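Local coordinates for protein glutamine synthetase (Streptomyces coelicolor, PDB 4BAX) that belongs to the glutamine synthetase family, joining a beta-grasp domain and a catalytic domain in each subunit of an assembly of ten copies, at residues 113-119 with 179-185; 137-143 with 173-178; 230-236 with 311-317; 240-244 with 304-310. All blocks are in the same frame, centred on the assembly; numbering follows the deposited sequence.

Contact 1. Residues 113-119 with 179-185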
# COMPACT_ATOMS: atom_id res chain seq x y z
N ILE A 113 -37.45 -24.64 -11.45
CA ILE A 113 -36.13 -24.86 -10.85
C ILE A 113 -35.64 -23.66 -10.01
O ILE A 113 -35.63 -22.51 -10.46
CB ILE A 113 -35.07 -25.30 -11.91
CG1 ILE A 113 -35.62 -26.53 -12.69
CG2 ILE A 113 -33.73 -25.65 -11.26
CD1 ILE A 113 -34.79 -26.93 -13.86
N GLU A 114 -35.27 -23.96 -8.76
CA GLU A 114 -34.77 -22.93 -7.86
C GLU A 114 -33.24 -23.05 -7.88
O GLU A 114 -32.64 -23.94 -7.27
CB GLU A 114 -35.32 -23.17 -6.46
CG GLU A 114 -36.86 -23.33 -6.45
CD GLU A 114 -37.44 -23.60 -5.06
OE1 GLU A 114 -36.66 -23.97 -4.14
OE2 GLU A 114 -38.67 -23.44 -4.88
N GLN A 115 -32.61 -22.12 -8.59
CA GLN A 115 -31.20 -22.24 -8.92
C GLN A 115 -30.34 -21.43 -7.99
O GLN A 115 -30.41 -20.20 -7.95
CB GLN A 115 -30.97 -21.78 -10.36
CG GLN A 115 -29.50 -21.60 -10.72
CD GLN A 115 -28.76 -22.93 -11.00
OE1 GLN A 115 -29.00 -23.61 -12.03
NE2 GLN A 115 -27.85 -23.29 -10.10
N GLU A 116 -29.51 -22.14 -7.25
CA GLU A 116 -28.64 -21.50 -6.29
C GLU A 116 -27.22 -21.32 -6.84
O GLU A 116 -26.77 -22.08 -7.70
CB GLU A 116 -28.63 -22.29 -4.97
CG GLU A 116 -30.00 -22.33 -4.28
CD GLU A 116 -30.00 -23.11 -2.96
OE1 GLU A 116 -29.07 -23.92 -2.73
OE2 GLU A 116 -30.92 -22.87 -2.13
N TYR A 117 -26.53 -20.32 -6.31
CA TYR A 117 -25.15 -20.06 -6.68
C TYR A 117 -24.49 -19.25 -5.60
O TYR A 117 -25.17 -18.56 -4.84
CB TYR A 117 -25.08 -19.33 -8.02
CG TYR A 117 -25.83 -18.01 -8.03
CD1 TYR A 117 -27.21 -17.97 -8.22
CD2 TYR A 117 -25.17 -16.81 -7.85
CE1 TYR A 117 -27.90 -16.77 -8.23
CE2 TYR A 117 -25.86 -15.60 -7.86
CZ TYR A 117 -27.22 -15.59 -8.05
OH TYR A 117 -27.88 -14.39 -8.06
N THR A 118 -23.16 -19.27 -5.59
CA THR A 118 -22.37 -18.53 -4.59
C THR A 118 -21.36 -17.63 -5.28
O THR A 118 -20.66 -18.07 -6.20
CB THR A 118 -21.66 -19.51 -3.62
OG1 THR A 118 -22.57 -20.55 -3.21
CG2 THR A 118 -21.14 -18.77 -2.38
N PHE A 119 -21.29 -16.37 -4.85
CA PHE A 119 -20.28 -15.43 -5.36
C PHE A 119 -18.89 -15.64 -4.78
O PHE A 119 -18.72 -15.85 -3.57
CB PHE A 119 -20.70 -13.97 -5.14
CG PHE A 119 -21.78 -13.51 -6.07
CD1 PHE A 119 -21.69 -13.75 -7.42
CD2 PHE A 119 -22.92 -12.87 -5.56
CE1 PHE A 119 -22.72 -13.33 -8.27
CE2 PHE A 119 -23.95 -12.46 -6.41
CZ PHE A 119 -23.84 -12.69 -7.77
N GLY A 179 -23.21 -14.32 0.47
CA GLY A 179 -22.88 -14.28 -0.94
C GLY A 179 -23.55 -15.38 -1.73
O GLY A 179 -23.22 -15.57 -2.91
N GLN A 180 -24.48 -16.10 -1.10
CA GLN A 180 -25.24 -17.15 -1.77
C GLN A 180 -26.61 -16.63 -2.11
O GLN A 180 -27.29 -16.00 -1.28
CB GLN A 180 -25.34 -18.39 -0.88
CG GLN A 180 -25.62 -19.70 -1.62
CD GLN A 180 -25.55 -20.92 -0.71
OE1 GLN A 180 -26.38 -21.10 0.18
NE2 GLN A 180 -24.54 -21.76 -0.94
N TRP A 181 -27.03 -16.95 -3.33
CA TRP A 181 -28.26 -16.42 -3.89
C TRP A 181 -29.03 -17.48 -4.65
O TRP A 181 -28.49 -18.56 -4.98
CB TRP A 181 -27.95 -15.24 -4.82
CG TRP A 181 -27.37 -14.04 -4.14
CD1 TRP A 181 -26.06 -13.82 -3.85
CD2 TRP A 181 -28.09 -12.90 -3.66
NE1 TRP A 181 -25.91 -12.61 -3.22
CE2 TRP A 181 -27.14 -12.02 -3.10
CE3 TRP A 181 -29.43 -12.53 -3.65
CZ2 TRP A 181 -27.49 -10.80 -2.54
CZ3 TRP A 181 -29.78 -11.30 -3.09
CH2 TRP A 181 -28.82 -10.46 -2.55
N GLU A 182 -30.30 -17.16 -4.92
CA GLU A 182 -31.18 -18.03 -5.68
C GLU A 182 -32.05 -17.25 -6.65
O GLU A 182 -32.46 -16.13 -6.35
CB GLU A 182 -32.06 -18.84 -4.74
CG GLU A 182 -32.87 -19.92 -5.40
CD GLU A 182 -33.90 -20.52 -4.45
OE1 GLU A 182 -33.48 -21.26 -3.51
OE2 GLU A 182 -35.12 -20.24 -4.61
N PHE A 183 -32.31 -17.84 -7.81
CA PHE A 183 -33.36 -17.38 -8.72
C PHE A 183 -34.20 -18.58 -9.16
O PHE A 183 -33.70 -19.69 -9.27
CB PHE A 183 -32.80 -16.56 -9.90
CG PHE A 183 -31.97 -17.37 -10.88
CD1 PHE A 183 -32.57 -18.09 -11.91
CD2 PHE A 183 -30.60 -17.43 -10.76
CE1 PHE A 183 -31.81 -18.85 -12.80
CE2 PHE A 183 -29.84 -18.19 -11.65
CZ PHE A 183 -30.45 -18.89 -12.68
N GLN A 184 -35.49 -18.35 -9.39
CA GLN A 184 -36.41 -19.45 -9.70
C GLN A 184 -36.88 -19.34 -11.14
O GLN A 184 -37.41 -18.30 -11.54
CB GLN A 184 -37.60 -19.44 -8.73
CG GLN A 184 -37.20 -19.59 -7.26
CD GLN A 184 -37.44 -18.31 -6.48
OE1 GLN A 184 -38.38 -17.57 -6.77
NE2 GLN A 184 -36.59 -18.03 -5.48
N VAL A 185 -36.72 -20.42 -11.91
CA VAL A 185 -37.16 -20.46 -13.28
C VAL A 185 -38.35 -21.40 -13.42
O VAL A 185 -38.30 -22.56 -13.01
CB VAL A 185 -36.06 -20.93 -14.23
CG1 VAL A 185 -36.51 -20.74 -15.68
CG2 VAL A 185 -34.79 -20.17 -13.98
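W181 and Y117 face each other as an antiparallel hydrogen-bonded pair in the catalytic-domain sheet. Their backbones bond both ways: W181 N to Y117 O at 2.9 Å and Y117 N to W181 O at 3.0 Å. Y117, with chi1 in the p well, lays its ring across the neighbouring strand, so that its CZ comes to 3.3 Å from W181 CB. F119 extends this aromatic cluster, its CE2 3.6 Å from W181 CD1. Large rings suit this face because helix 152-164 packs against it, with V155 touching both Y117 and W181; the indole NE1 is satisfied by F150 O. E182 lies on the other face beside E116 and E114. Its OE1 is 3.3 Å from E116 OE2, while its OE2 accepts a 2.8 Å hydrogen bond from Q184 NE2; E116 OE1 takes the backbone N of G230. The sheet thus has one largely apolar, helix-covered face and one crowded with carboxylates, an arrangement likely to need a proton or a nearby positive charge.

Contact 2. Residues 137-143 with 173-178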
# COMPACT_ATOMS: atom_id res chain seq x y z
N GLN A 137 -24.07 -18.61 10.29
CA GLN A 137 -25.27 -18.39 9.49
C GLN A 137 -26.47 -18.05 10.38
O GLN A 137 -26.49 -18.44 11.57
CB GLN A 137 -25.55 -19.60 8.60
CG GLN A 137 -24.51 -19.72 7.51
CD GLN A 137 -24.59 -21.05 6.79
OE1 GLN A 137 -24.03 -21.22 5.71
NE2 GLN A 137 -25.30 -22.00 7.40
N GLY A 138 -27.43 -17.30 9.82
CA GLY A 138 -28.64 -16.91 10.51
C GLY A 138 -29.19 -15.58 10.04
O GLY A 138 -30.40 -15.47 9.80
N GLY A 139 -28.32 -14.59 9.84
CA GLY A 139 -28.73 -13.27 9.40
C GLY A 139 -28.59 -12.99 7.91
O GLY A 139 -28.99 -11.92 7.47
N TYR A 140 -27.96 -13.89 7.15
CA TYR A 140 -27.80 -13.71 5.70
C TYR A 140 -29.05 -13.95 4.85
O TYR A 140 -29.31 -13.27 3.86
CB TYR A 140 -26.59 -14.49 5.15
CG TYR A 140 -25.38 -14.35 6.06
CD1 TYR A 140 -24.68 -13.15 6.15
CD2 TYR A 140 -24.95 -15.42 6.83
CE1 TYR A 140 -23.59 -13.02 7.01
CE2 TYR A 140 -23.86 -15.31 7.69
CZ TYR A 140 -23.18 -14.11 7.78
OH TYR A 140 -22.09 -14.03 8.65
N TYR A 141 -29.86 -14.92 5.26
CA TYR A 141 -30.94 -15.41 4.42
C TYR A 141 -32.08 -14.39 4.32
O TYR A 141 -32.68 -14.00 5.34
CB TYR A 141 -31.43 -16.73 5.02
CG TYR A 141 -32.69 -17.30 4.45
CD1 TYR A 141 -32.67 -18.08 3.30
CD2 TYR A 141 -33.90 -17.09 5.07
CE1 TYR A 141 -33.83 -18.63 2.78
CE2 TYR A 141 -35.07 -17.64 4.56
CZ TYR A 141 -35.03 -18.41 3.42
OH TYR A 141 -36.20 -18.95 2.91
N CYS A 142 -32.37 -13.96 3.08
CA CYS A 142 -33.38 -12.92 2.83
C CYS A 142 -33.02 -11.65 3.61
O CYS A 142 -33.92 -10.90 4.02
CB CYS A 142 -34.80 -13.41 3.18
SG CYS A 142 -35.48 -14.71 2.14
N GLY A 143 -31.72 -11.42 3.79
CA GLY A 143 -31.24 -10.32 4.61
C GLY A 143 -31.22 -8.94 3.98
O GLY A 143 -31.59 -8.74 2.82
N ASN A 173 -33.93 -14.55 -4.41
CA ASN A 173 -33.71 -14.24 -3.00
C ASN A 173 -32.26 -14.49 -2.56
O ASN A 173 -31.52 -15.25 -3.20
CB ASN A 173 -34.69 -15.00 -2.11
CG ASN A 173 -34.47 -16.50 -2.14
OD1 ASN A 173 -34.96 -17.22 -3.03
ND2 ASN A 173 -33.69 -16.99 -1.18
N ALA A 174 -31.88 -13.85 -1.45
CA ALA A 174 -30.58 -14.09 -0.83
C ALA A 174 -30.65 -15.37 0.01
O ALA A 174 -31.62 -15.57 0.76
CB ALA A 174 -30.18 -12.90 0.04
N GLU A 175 -29.63 -16.24 -0.10
CA GLU A 175 -29.66 -17.53 0.59
C GLU A 175 -28.94 -17.55 1.94
O GLU A 175 -28.45 -16.53 2.41
CB GLU A 175 -29.16 -18.65 -0.32
CG GLU A 175 -30.27 -19.36 -1.10
CD GLU A 175 -31.27 -20.09 -0.18
OE1 GLU A 175 -30.82 -20.71 0.81
OE2 GLU A 175 -32.50 -20.08 -0.47
N VAL A 176 -28.93 -18.73 2.57
CA VAL A 176 -28.44 -18.91 3.93
C VAL A 176 -26.94 -18.58 4.12
O VAL A 176 -26.55 -17.97 5.10
CB VAL A 176 -28.73 -20.35 4.43
CG1 VAL A 176 -28.08 -20.60 5.82
CG2 VAL A 176 -30.24 -20.60 4.48
N MET A 177 -26.11 -19.00 3.16
CA MET A 177 -24.70 -18.66 3.16
C MET A 177 -24.44 -17.25 2.63
O MET A 177 -25.09 -16.80 1.69
CB MET A 177 -23.93 -19.69 2.33
CG MET A 177 -22.42 -19.60 2.54
SD MET A 177 -21.51 -20.68 1.43
CE MET A 177 -20.02 -19.75 1.16
N PRO A 178 -23.49 -16.53 3.24
CA PRO A 178 -23.17 -15.20 2.73
C PRO A 178 -22.66 -15.21 1.29
O PRO A 178 -21.75 -15.98 0.97
CB PRO A 178 -22.07 -14.71 3.69
CG PRO A 178 -21.59 -15.92 4.40
CD PRO A 178 -22.75 -16.84 4.48
O HOH W 1 -28.52 -17.10 6.91
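N173, near the end of strand 169-174, uses its amide to brace its own chain: ND2 donates to A174 O at 3.2 Å and, weakly, to E175 OE2 at 3.4 Å. A174 makes the one direct hydrogen bond between the segments, its O accepting from C142 N at 2.9 Å. Its small methyl group suits the close fit under the loop, with CB 3.9 Å from Y140 O. At E175 the backbone O lies 3.4 Å from Y141 CA, a CA-H...O contact, while the side chain bends back so that OE1 accepts from V176 N at 3.3 Å. The partner here is a type II beta turn from Y140 to G143, closed by G143 N to Y140 O at 3.0 Å; it clasps the catalytic-domain sheet where strand 169-174 runs out into loop, close to a second subunit whose R21 NH1 bonds G138 O and Y141 O. V176 points its CB away, yet CG2 reaches Y141 CD1 at 3.7 Å, and its O takes a bond from a water at 2.8 Å that also accepts from G138 N at 3.1 Å. M177 CB meets Q137 OE1 at 3.7 Å, an oxygen bonded to N227 N. P178 sets CD over the face of the Y140 ring, 3.9 Å from its centroid, a CH-pi contact suited to proline's rigid ring.

Contact 3. Residues 230-236 with 311-317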
# COMPACT_ATOMS: atom_id res chain seq x y z
N GLY A 230 -27.99 -25.84 -3.99
CA GLY A 230 -28.80 -26.80 -4.73
C GLY A 230 -29.53 -26.25 -5.95
O GLY A 230 -29.46 -25.05 -6.23
N ALA A 231 -30.23 -27.15 -6.66
CA ALA A 231 -31.18 -26.79 -7.71
C ALA A 231 -32.48 -27.57 -7.51
O ALA A 231 -32.69 -28.59 -8.18
CB ALA A 231 -30.60 -27.04 -9.12
N HIS A 232 -33.29 -27.17 -6.52
CA HIS A 232 -34.54 -27.85 -6.21
C HIS A 232 -35.44 -27.80 -7.43
O HIS A 232 -35.60 -26.73 -8.05
CB HIS A 232 -35.26 -27.21 -5.02
CG HIS A 232 -34.58 -27.46 -3.71
ND1 HIS A 232 -33.41 -28.18 -3.60
CD2 HIS A 232 -34.94 -27.13 -2.45
CE1 HIS A 232 -33.06 -28.25 -2.33
NE2 HIS A 232 -33.97 -27.63 -1.61
N THR A 233 -36.05 -28.94 -7.76
CA THR A 233 -36.87 -29.04 -8.95
C THR A 233 -38.33 -29.35 -8.60
O THR A 233 -38.63 -30.32 -7.90
CB THR A 233 -36.31 -30.08 -9.92
OG1 THR A 233 -34.92 -29.79 -10.17
CG2 THR A 233 -37.07 -30.05 -11.23
N ASN A 234 -39.21 -28.48 -9.09
CA ASN A 234 -40.64 -28.60 -8.89
C ASN A 234 -41.25 -29.24 -10.13
O ASN A 234 -40.99 -28.81 -11.26
CB ASN A 234 -41.26 -27.23 -8.65
CG ASN A 234 -40.65 -26.51 -7.46
OD1 ASN A 234 -40.65 -27.03 -6.33
ND2 ASN A 234 -40.09 -25.33 -7.71
N PHE A 235 -42.07 -30.26 -9.89
CA PHE A 235 -42.59 -31.05 -10.98
C PHE A 235 -44.05 -31.45 -10.82
O PHE A 235 -44.47 -31.84 -9.72
CB PHE A 235 -41.73 -32.29 -11.15
CG PHE A 235 -42.38 -33.35 -11.96
CD1 PHE A 235 -42.46 -33.24 -13.33
CD2 PHE A 235 -42.93 -34.47 -11.34
CE1 PHE A 235 -43.05 -34.23 -14.08
CE2 PHE A 235 -43.54 -35.46 -12.09
CZ PHE A 235 -43.60 -35.35 -13.46
N SER A 236 -44.79 -31.39 -11.92
CA SER A 236 -46.18 -31.85 -11.94
C SER A 236 -46.59 -32.26 -13.35
O SER A 236 -45.98 -31.85 -14.35
CB SER A 236 -47.16 -30.77 -11.40
OG SER A 236 -47.41 -29.72 -12.33
N TYR A 311 -47.97 -30.19 -6.97
CA TYR A 311 -46.69 -30.66 -7.53
C TYR A 311 -45.89 -31.29 -6.41
O TYR A 311 -46.28 -31.24 -5.25
CB TYR A 311 -45.90 -29.47 -8.10
CG TYR A 311 -45.60 -28.40 -7.07
CD1 TYR A 311 -46.59 -27.50 -6.67
CD2 TYR A 311 -44.37 -28.34 -6.41
CE1 TYR A 311 -46.35 -26.52 -5.70
CE2 TYR A 311 -44.11 -27.35 -5.43
CZ TYR A 311 -45.11 -26.45 -5.07
OH TYR A 311 -44.92 -25.46 -4.11
N ILE A 312 -44.72 -31.82 -6.75
CA ILE A 312 -43.79 -32.29 -5.73
C ILE A 312 -42.46 -31.58 -5.93
O ILE A 312 -42.15 -31.13 -7.04
CB ILE A 312 -43.59 -33.83 -5.75
CG1 ILE A 312 -42.99 -34.29 -7.08
CG2 ILE A 312 -44.90 -34.56 -5.47
CD1 ILE A 312 -42.75 -35.80 -7.15
N GLU A 313 -41.67 -31.52 -4.86
CA GLU A 313 -40.40 -30.84 -4.89
C GLU A 313 -39.29 -31.84 -4.64
O GLU A 313 -39.24 -32.48 -3.60
CB GLU A 313 -40.37 -29.74 -3.83
CG GLU A 313 -39.00 -29.11 -3.62
CD GLU A 313 -38.97 -28.18 -2.42
OE1 GLU A 313 -38.89 -28.68 -1.27
OE2 GLU A 313 -38.99 -26.94 -2.62
N ASP A 314 -38.40 -31.97 -5.62
CA ASP A 314 -37.24 -32.81 -5.48
C ASP A 314 -36.08 -31.97 -4.97
O ASP A 314 -35.59 -31.08 -5.69
CB ASP A 314 -36.88 -33.44 -6.83
CG ASP A 314 -35.85 -34.56 -6.71
OD1 ASP A 314 -35.16 -34.60 -5.67
OD2 ASP A 314 -35.72 -35.39 -7.64
N ARG A 315 -35.66 -32.25 -3.74
CA ARG A 315 -34.63 -31.44 -3.08
C ARG A 315 -33.20 -31.97 -3.30
O ARG A 315 -32.24 -31.36 -2.84
CB ARG A 315 -34.94 -31.33 -1.58
CG ARG A 315 -36.35 -30.83 -1.28
CD ARG A 315 -36.67 -30.89 0.21
NE ARG A 315 -35.78 -30.01 0.97
CZ ARG A 315 -35.97 -28.69 1.13
NH1 ARG A 315 -37.05 -28.10 0.61
NH2 ARG A 315 -35.10 -27.97 1.83
N ARG A 316 -33.07 -33.10 -3.99
CA ARG A 316 -31.76 -33.71 -4.26
C ARG A 316 -30.80 -33.03 -5.29
O ARG A 316 -29.59 -33.07 -5.09
CB ARG A 316 -31.94 -35.18 -4.62
CG ARG A 316 -32.49 -36.01 -3.48
CD ARG A 316 -32.81 -37.39 -3.97
NE ARG A 316 -33.89 -37.32 -4.95
CZ ARG A 316 -34.24 -38.33 -5.74
NH1 ARG A 316 -33.59 -39.49 -5.66
NH2 ARG A 316 -35.24 -38.19 -6.61
N PRO A 317 -31.31 -32.45 -6.39
CA PRO A 317 -30.32 -32.00 -7.39
C PRO A 317 -29.38 -30.87 -6.92
O PRO A 317 -29.78 -29.92 -6.22
CB PRO A 317 -31.18 -31.54 -8.58
CG PRO A 317 -32.53 -32.18 -8.37
CD PRO A 317 -32.70 -32.25 -6.86
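A histidine ring lies flat against the backbone of the opposite segment: R315 CA sits over one face of H232, 3.8 Å from the ring centroid in a CH-pi contact, and the arginine then curls so that its CZ comes within 3.6 Å of H232 NE2. This happens just beyond a short antiparallel ladder in the catalytic-domain sheet, where strand 231-236 pairs with strand 312-314. T233 and D314 form one hydrogen-bonded pair, with T233 N to D314 O at 3.0 Å and D314 N to T233 O at 2.8 Å. F235 and I312 form the next, both of their bonds 3.0 Å long. Between them N234 and E313 make a non-hydrogen-bonded pair whose side chains take the opposite face. The apolar F235 and I312 suit their side because both touch M240 of helix 238-242, and F235 also reaches C334 of helix 323-341. On the other face E313 OE1 holds R315 NH1 at 2.7 Å in a salt bridge and has R299 as a second partner, so the buried charges are matched. D314 ends the strand with an Asx turn, OD1 accepting from R316 N at 3.1 Å, and a salt bridge to the R316 guanidinium; its OD2 also bonds Y267 OH. The chain then swings back at P317, whose O accepts from A231 N at 2.8 Å.

Contact 4. Residues 240-244 with 304-310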
# COMPACT_ATOMS: atom_id res chain seq x y z
N MET A 240 -51.34 -34.70 -11.70
CA MET A 240 -50.85 -34.26 -10.40
C MET A 240 -51.49 -32.93 -9.99
O MET A 240 -51.81 -32.71 -8.82
CB MET A 240 -49.33 -34.18 -10.41
CG MET A 240 -48.68 -35.55 -10.49
SD MET A 240 -46.93 -35.46 -10.88
CE MET A 240 -46.28 -34.87 -9.30
N ARG A 241 -51.66 -32.03 -10.95
CA ARG A 241 -52.34 -30.77 -10.69
C ARG A 241 -53.83 -30.97 -10.40
O ARG A 241 -54.48 -30.14 -9.76
CB ARG A 241 -52.13 -29.75 -11.81
CG ARG A 241 -50.69 -29.61 -12.25
CD ARG A 241 -50.52 -28.50 -13.28
NE ARG A 241 -50.56 -29.04 -14.64
CZ ARG A 241 -49.55 -29.71 -15.23
NH1 ARG A 241 -48.41 -29.95 -14.56
NH2 ARG A 241 -49.69 -30.15 -16.48
N GLU A 242 -54.38 -32.06 -10.94
CA GLU A 242 -55.78 -32.42 -10.69
C GLU A 242 -56.07 -33.18 -9.39
O GLU A 242 -57.10 -32.92 -8.76
CB GLU A 242 -56.41 -33.10 -11.93
CG GLU A 242 -56.87 -32.05 -12.97
CD GLU A 242 -56.95 -32.58 -14.40
OE1 GLU A 242 -57.07 -33.81 -14.60
OE2 GLU A 242 -56.89 -31.76 -15.35
N GLY A 243 -55.22 -34.13 -9.01
CA GLY A 243 -55.52 -34.99 -7.88
C GLY A 243 -54.33 -35.53 -7.09
O GLY A 243 -53.22 -35.62 -7.60
N TYR A 244 -54.59 -35.89 -5.84
CA TYR A 244 -53.55 -36.32 -4.90
C TYR A 244 -52.99 -37.71 -5.13
O TYR A 244 -51.89 -38.02 -4.68
CB TYR A 244 -54.04 -36.20 -3.46
CG TYR A 244 -52.93 -36.10 -2.42
CD1 TYR A 244 -52.18 -34.94 -2.27
CD2 TYR A 244 -52.65 -37.17 -1.58
CE1 TYR A 244 -51.16 -34.85 -1.32
CE2 TYR A 244 -51.64 -37.09 -0.62
CZ TYR A 244 -50.89 -35.93 -0.49
OH TYR A 244 -49.89 -35.85 0.45
N VAL A 304 -50.11 -28.39 -1.11
CA VAL A 304 -50.46 -29.47 -2.01
C VAL A 304 -51.25 -30.53 -1.24
O VAL A 304 -52.25 -31.05 -1.75
CB VAL A 304 -49.20 -30.10 -2.67
CG1 VAL A 304 -49.55 -31.38 -3.45
CG2 VAL A 304 -48.54 -29.09 -3.59
N GLU A 305 -50.80 -30.86 -0.03
CA GLU A 305 -51.52 -31.85 0.76
C GLU A 305 -52.85 -31.34 1.25
O GLU A 305 -53.81 -32.09 1.32
CB GLU A 305 -50.69 -32.33 1.92
CG GLU A 305 -51.39 -33.43 2.73
CD GLU A 305 -52.23 -32.84 3.84
OE1 GLU A 305 -51.69 -31.99 4.56
OE2 GLU A 305 -53.41 -33.25 4.02
N LYS A 306 -52.91 -30.06 1.58
CA LYS A 306 -54.16 -29.43 2.00
C LYS A 306 -55.16 -29.37 0.86
O LYS A 306 -56.34 -29.66 1.04
CB LYS A 306 -53.91 -28.01 2.54
CG LYS A 306 -55.18 -27.31 3.04
CD LYS A 306 -55.83 -28.15 4.13
CE LYS A 306 -57.08 -27.50 4.75
NZ LYS A 306 -57.94 -28.51 5.48
N ASP A 307 -54.67 -29.02 -0.32
CA ASP A 307 -55.55 -28.80 -1.46
C ASP A 307 -55.83 -30.10 -2.23
O ASP A 307 -56.71 -30.12 -3.11
CB ASP A 307 -54.93 -27.77 -2.39
CG ASP A 307 -54.84 -26.39 -1.74
OD1 ASP A 307 -55.47 -26.20 -0.67
OD2 ASP A 307 -54.15 -25.50 -2.28
N GLY A 308 -55.11 -31.17 -1.90
CA GLY A 308 -55.26 -32.46 -2.55
C GLY A 308 -54.83 -32.52 -4.01
O GLY A 308 -55.26 -33.40 -4.76
N LYS A 309 -54.02 -31.54 -4.42
CA LYS A 309 -53.50 -31.46 -5.78
C LYS A 309 -52.33 -30.47 -5.79
O LYS A 309 -52.13 -29.72 -4.83
CB LYS A 309 -54.60 -31.00 -6.74
CG LYS A 309 -55.17 -29.64 -6.44
CD LYS A 309 -56.40 -29.36 -7.30
CE LYS A 309 -57.00 -27.99 -6.97
NZ LYS A 309 -58.31 -27.76 -7.67
N GLY A 310 -51.52 -30.50 -6.85
CA GLY A 310 -50.32 -29.68 -6.87
C GLY A 310 -49.13 -30.28 -7.61
O GLY A 310 -49.25 -30.75 -8.75
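Y244 lays its ring across the last turn of helix 302-307, with CD1 3.9 Å from V304 O, CE1 4.4 Å from V304 CG1 and its OH 3.6 Å from E305 CG. A tyrosine suits a half-exposed site of this kind, since its ring packs on aliphatic carbon while its hydroxyl end can lie near the polar surface. Two helix ends meet here. Helix 238-242 stops at G243, and helix 302-307 at G308, whose positive phi is easy for a residue without CB. The chain then passes K309, whose CB touches R241 O at 3.1 Å, to G310, where a CB would run into V304 CG2. G310 N donates to M240 O at 3.0 Å, the one hydrogen bond across the segments. M240 itself sits inward against helix 244-253, while R241 turns its guanidinium to S236 OG and E108 O. With a single direct hydrogen bond, and a tyrosine ring packed on backbone and aliphatic carbon, the junction implies a fit of shape more than of charge.

Contacts 1, 2 and 3 are buried and reach the same catalytic-domain sheet, whereas contact 4 lies at the surface. Strand 110-121 lies between strand 180-188 of contact 1 and strand 231-236 of contact 3, with E114 bonded to H232 and E116 to G230. Both contacts rely on backbone ladders, but contact 1 sets an aromatic face against a carboxylate-rich one, while contact 3 has ion pairs on both faces. Contact 2 is nested inside the loop that contact 1 closes and extends it through strand 169-174; there a turn, a water and a neighbouring subunit replace a regular ladder. Contact 4, nested in the loop of contact 3 and joined to it by S236 and R241, exchanges strand pairing for two helix ends that stop at glycines.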